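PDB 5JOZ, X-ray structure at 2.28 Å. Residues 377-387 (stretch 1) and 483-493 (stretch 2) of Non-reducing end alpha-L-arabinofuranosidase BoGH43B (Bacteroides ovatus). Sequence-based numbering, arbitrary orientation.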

# COMPACT_ATOMS: atom_id res chain seq x y z
N ASN A 377 20.43 -18.13 9.47
CA ASN A 377 21.22 -18.70 10.55
C ASN A 377 20.59 -18.21 11.85
O ASN A 377 20.58 -17.00 12.12
CB ASN A 377 22.69 -18.25 10.44
CG ASN A 377 23.61 -18.97 11.42
OD1 ASN A 377 23.39 -20.12 11.78
ND2 ASN A 377 24.66 -18.29 11.86
N PHE A 378 20.04 -19.12 12.65
CA PHE A 378 19.44 -18.74 13.93
C PHE A 378 19.51 -19.86 14.96
O PHE A 378 18.89 -20.90 14.79
CB PHE A 378 17.98 -18.29 13.76
CG PHE A 378 17.34 -17.85 15.06
CD1 PHE A 378 17.88 -16.80 15.79
CD2 PHE A 378 16.21 -18.49 15.56
CE1 PHE A 378 17.31 -16.39 17.00
CE2 PHE A 378 15.64 -18.09 16.77
CZ PHE A 378 16.18 -17.05 17.48
N ILE A 379 20.25 -19.61 16.04
CA ILE A 379 20.35 -20.54 17.16
C ILE A 379 19.52 -19.98 18.32
O ILE A 379 19.93 -19.00 18.95
CB ILE A 379 21.82 -20.72 17.63
CG1 ILE A 379 22.71 -21.17 16.47
CG2 ILE A 379 21.89 -21.69 18.81
CD1 ILE A 379 22.31 -22.49 15.82
N PRO A 380 18.34 -20.58 18.59
CA PRO A 380 17.59 -20.18 19.78
C PRO A 380 18.12 -20.89 21.01
O PRO A 380 18.49 -22.06 20.92
CB PRO A 380 16.17 -20.64 19.46
CG PRO A 380 16.34 -21.81 18.57
CD PRO A 380 17.62 -21.61 17.81
N LYS A 381 18.18 -20.19 22.14
CA LYS A 381 18.69 -20.78 23.39
C LYS A 381 17.58 -21.16 24.38
O LYS A 381 17.86 -21.92 25.31
CB LYS A 381 19.71 -19.84 24.05
N VAL A 382 16.35 -20.67 24.20
CA VAL A 382 15.22 -21.01 25.09
C VAL A 382 13.87 -20.90 24.34
O VAL A 382 13.80 -20.24 23.30
CB VAL A 382 15.27 -20.17 26.40
CG1 VAL A 382 15.01 -18.68 26.13
CG2 VAL A 382 14.36 -20.73 27.49
N GLU A 383 12.82 -21.55 24.86
CA GLU A 383 11.58 -21.78 24.08
C GLU A 383 10.87 -20.52 23.54
O GLU A 383 10.27 -20.58 22.47
CB GLU A 383 10.59 -22.68 24.87
CG GLU A 383 11.19 -24.05 25.26
CD GLU A 383 10.20 -25.20 25.40
OE1 GLU A 383 8.96 -24.97 25.44
OE2 GLU A 383 10.66 -26.37 25.47
N ASN A 384 10.99 -19.38 24.24
CA ASN A 384 10.38 -18.10 23.81
C ASN A 384 11.02 -17.42 22.57
O ASN A 384 10.48 -16.44 22.06
CB ASN A 384 10.29 -17.08 24.98
CG ASN A 384 11.65 -16.78 25.65
OD1 ASN A 384 12.14 -17.57 26.45
ND2 ASN A 384 12.21 -15.61 25.37
N GLU A 385 12.15 -17.95 22.10
CA GLU A 385 12.97 -17.30 21.08
C GLU A 385 12.68 -17.91 19.72
O GLU A 385 12.64 -19.15 19.57
CB GLU A 385 14.45 -17.46 21.40
CG GLU A 385 14.85 -16.79 22.70
CD GLU A 385 16.35 -16.81 22.93
OE1 GLU A 385 17.02 -17.77 22.50
OE2 GLU A 385 16.86 -15.85 23.56
N GLU A 386 12.46 -17.04 18.75
CA GLU A 386 12.06 -17.47 17.43
C GLU A 386 12.44 -16.47 16.35
O GLU A 386 12.59 -15.27 16.62
CB GLU A 386 10.55 -17.78 17.41
CG GLU A 386 9.68 -16.61 17.84
CD GLU A 386 8.24 -16.98 18.18
OE1 GLU A 386 7.98 -18.13 18.62
OE2 GLU A 386 7.38 -16.10 18.02
N ALA A 387 12.63 -16.98 15.15
CA ALA A 387 12.91 -16.17 13.99
C ALA A 387 12.65 -16.97 12.72
O ALA A 387 12.81 -18.20 12.71
CB ALA A 387 14.36 -15.68 14.01
N MET A 483 10.63 -11.24 6.92
CA MET A 483 11.57 -11.79 7.91
C MET A 483 11.16 -11.28 9.28
O MET A 483 10.67 -10.16 9.41
CB MET A 483 13.00 -11.36 7.58
CG MET A 483 13.48 -11.88 6.24
SD MET A 483 14.95 -11.09 5.59
CE MET A 483 14.31 -9.48 5.13
N TYR A 484 11.37 -12.11 10.29
CA TYR A 484 10.85 -11.83 11.63
C TYR A 484 11.72 -12.47 12.71
O TYR A 484 12.22 -13.58 12.52
CB TYR A 484 9.42 -12.37 11.74
CG TYR A 484 8.75 -12.17 13.07
CD1 TYR A 484 8.43 -10.89 13.51
CD2 TYR A 484 8.40 -13.25 13.89
CE1 TYR A 484 7.79 -10.68 14.73
CE2 TYR A 484 7.75 -13.06 15.11
CZ TYR A 484 7.45 -11.77 15.52
OH TYR A 484 6.82 -11.53 16.72
N ALA A 485 11.89 -11.75 13.82
CA ALA A 485 12.50 -12.26 15.03
C ALA A 485 11.80 -11.69 16.28
O ALA A 485 11.50 -10.51 16.33
CB ALA A 485 13.98 -11.89 15.05
N SER A 486 11.56 -12.52 17.28
CA SER A 486 11.00 -12.07 18.55
C SER A 486 11.34 -13.03 19.69
O SER A 486 11.32 -14.25 19.50
CB SER A 486 9.48 -11.91 18.43
OG SER A 486 8.88 -11.59 19.68
N GLY A 487 11.65 -12.48 20.86
CA GLY A 487 11.81 -13.28 22.06
C GLY A 487 10.61 -13.28 22.99
O GLY A 487 10.69 -13.82 24.08
N ASN A 488 9.50 -12.66 22.58
CA ASN A 488 8.21 -12.77 23.27
C ASN A 488 8.28 -12.51 24.79
O ASN A 488 8.10 -13.43 25.61
CB ASN A 488 7.57 -14.13 22.97
CG ASN A 488 7.19 -14.29 21.52
OD1 ASN A 488 6.28 -13.63 21.03
ND2 ASN A 488 7.89 -15.17 20.81
N GLY A 489 8.56 -11.25 25.15
CA GLY A 489 8.78 -10.84 26.55
C GLY A 489 10.24 -10.60 26.88
O GLY A 489 10.55 -9.75 27.73
N GLN A 490 11.14 -11.34 26.21
CA GLN A 490 12.59 -11.16 26.33
C GLN A 490 13.18 -10.82 24.97
O GLN A 490 12.57 -11.10 23.95
CB GLN A 490 13.26 -12.47 26.79
CG GLN A 490 12.56 -13.22 27.91
CD GLN A 490 12.41 -12.41 29.17
OE1 GLN A 490 13.18 -11.49 29.44
NE2 GLN A 490 11.39 -12.75 29.96
N ALA A 491 14.38 -10.26 24.96
CA ALA A 491 15.17 -10.17 23.73
C ALA A 491 15.68 -11.56 23.36
O ALA A 491 15.87 -12.41 24.23
CB ALA A 491 16.35 -9.22 23.91
N ASN A 492 15.90 -11.80 22.06
CA ASN A 492 16.59 -13.01 21.60
C ASN A 492 18.05 -12.91 22.04
O ASN A 492 18.64 -11.84 21.96
CB ASN A 492 16.52 -13.20 20.06
CG ASN A 492 15.23 -13.87 19.59
OD1 ASN A 492 14.43 -14.35 20.38
ND2 ASN A 492 15.04 -13.90 18.27
N THR A 493 18.60 -14.02 22.51
CA THR A 493 20.01 -14.07 22.93
C THR A 493 20.92 -13.82 21.73
O THR A 493 21.84 -13.01 21.81
CB THR A 493 20.35 -15.44 23.56
OG1 THR A 493 19.97 -16.49 22.66
CG2 THR A 493 19.63 -15.64 24.90
O HOH W 1 18.66 -16.75 20.31
O HOH W 2 6.12 -13.59 18.18

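Three consecutive residues, Asn-384, Glu-386 and, between them, Glu-385, are the three with the most surface covered by the other stretch. Asn-384 and Glu-386 use both side chain and backbone to hold stretch 2, whereas Glu-385 bonds it through its carboxylate.

Asn-384 lies within the type I turn from Val-382 to Glu-385. Its amide group can donate and its backbone carbonyl can accept, and the partner loop answers both: Asn-384 ND2 donates to Gly-487 O at 2.7 Å, while Asn-488 ND2 donates to Asn-384 O at 3.1 Å. Gly-487 passes close to the turn, and its CA makes a CA-H...O contact of 3.4 Å with Asn-384 O. The lack of a side chain matters within its own loop, where a CB would clash with Gln-490 O.

Glu-386 pairs with Ser-486 in a short antiparallel bridge. Glu-386 N donates to Ser-486 O at 3.1 Å and Ser-486 N to Glu-386 O at 3.0 Å; the same Glu-386 O also accepts from Asn-492 ND2, at 3.3 Å. Its carboxylate suits a place lined with donors: Asn-488 ND2 donates to Glu-386 OE2 at 3.0 Å, so this one amide nitrogen ties together Asn-384 and Glu-386. A water donates to Glu-386 OE2 and Asn-488 OD1 and accepts from Tyr-484 OH, joining three side chains. In the next pair, Ala-387 and Ala-485, small side chains share the other face of the sheet, their CB atoms 3.9 Å apart, and suit strands whose CA atoms are just 4.1 Å apart.

Glu-385 uses its two carboxylate oxygens to gather backbone donors from both stretches. Thr-493 N donates to Glu-385 OE2 at 2.7 Å, and Lys-381 N donates to Glu-385 OE1, also at 2.7 Å. A second water donates to Glu-385 OE1 and Ile-379 O and accepts from Thr-493 OG1, so that it links Ile-379 and Glu-385 of stretch 1 to Thr-493 of stretch 2.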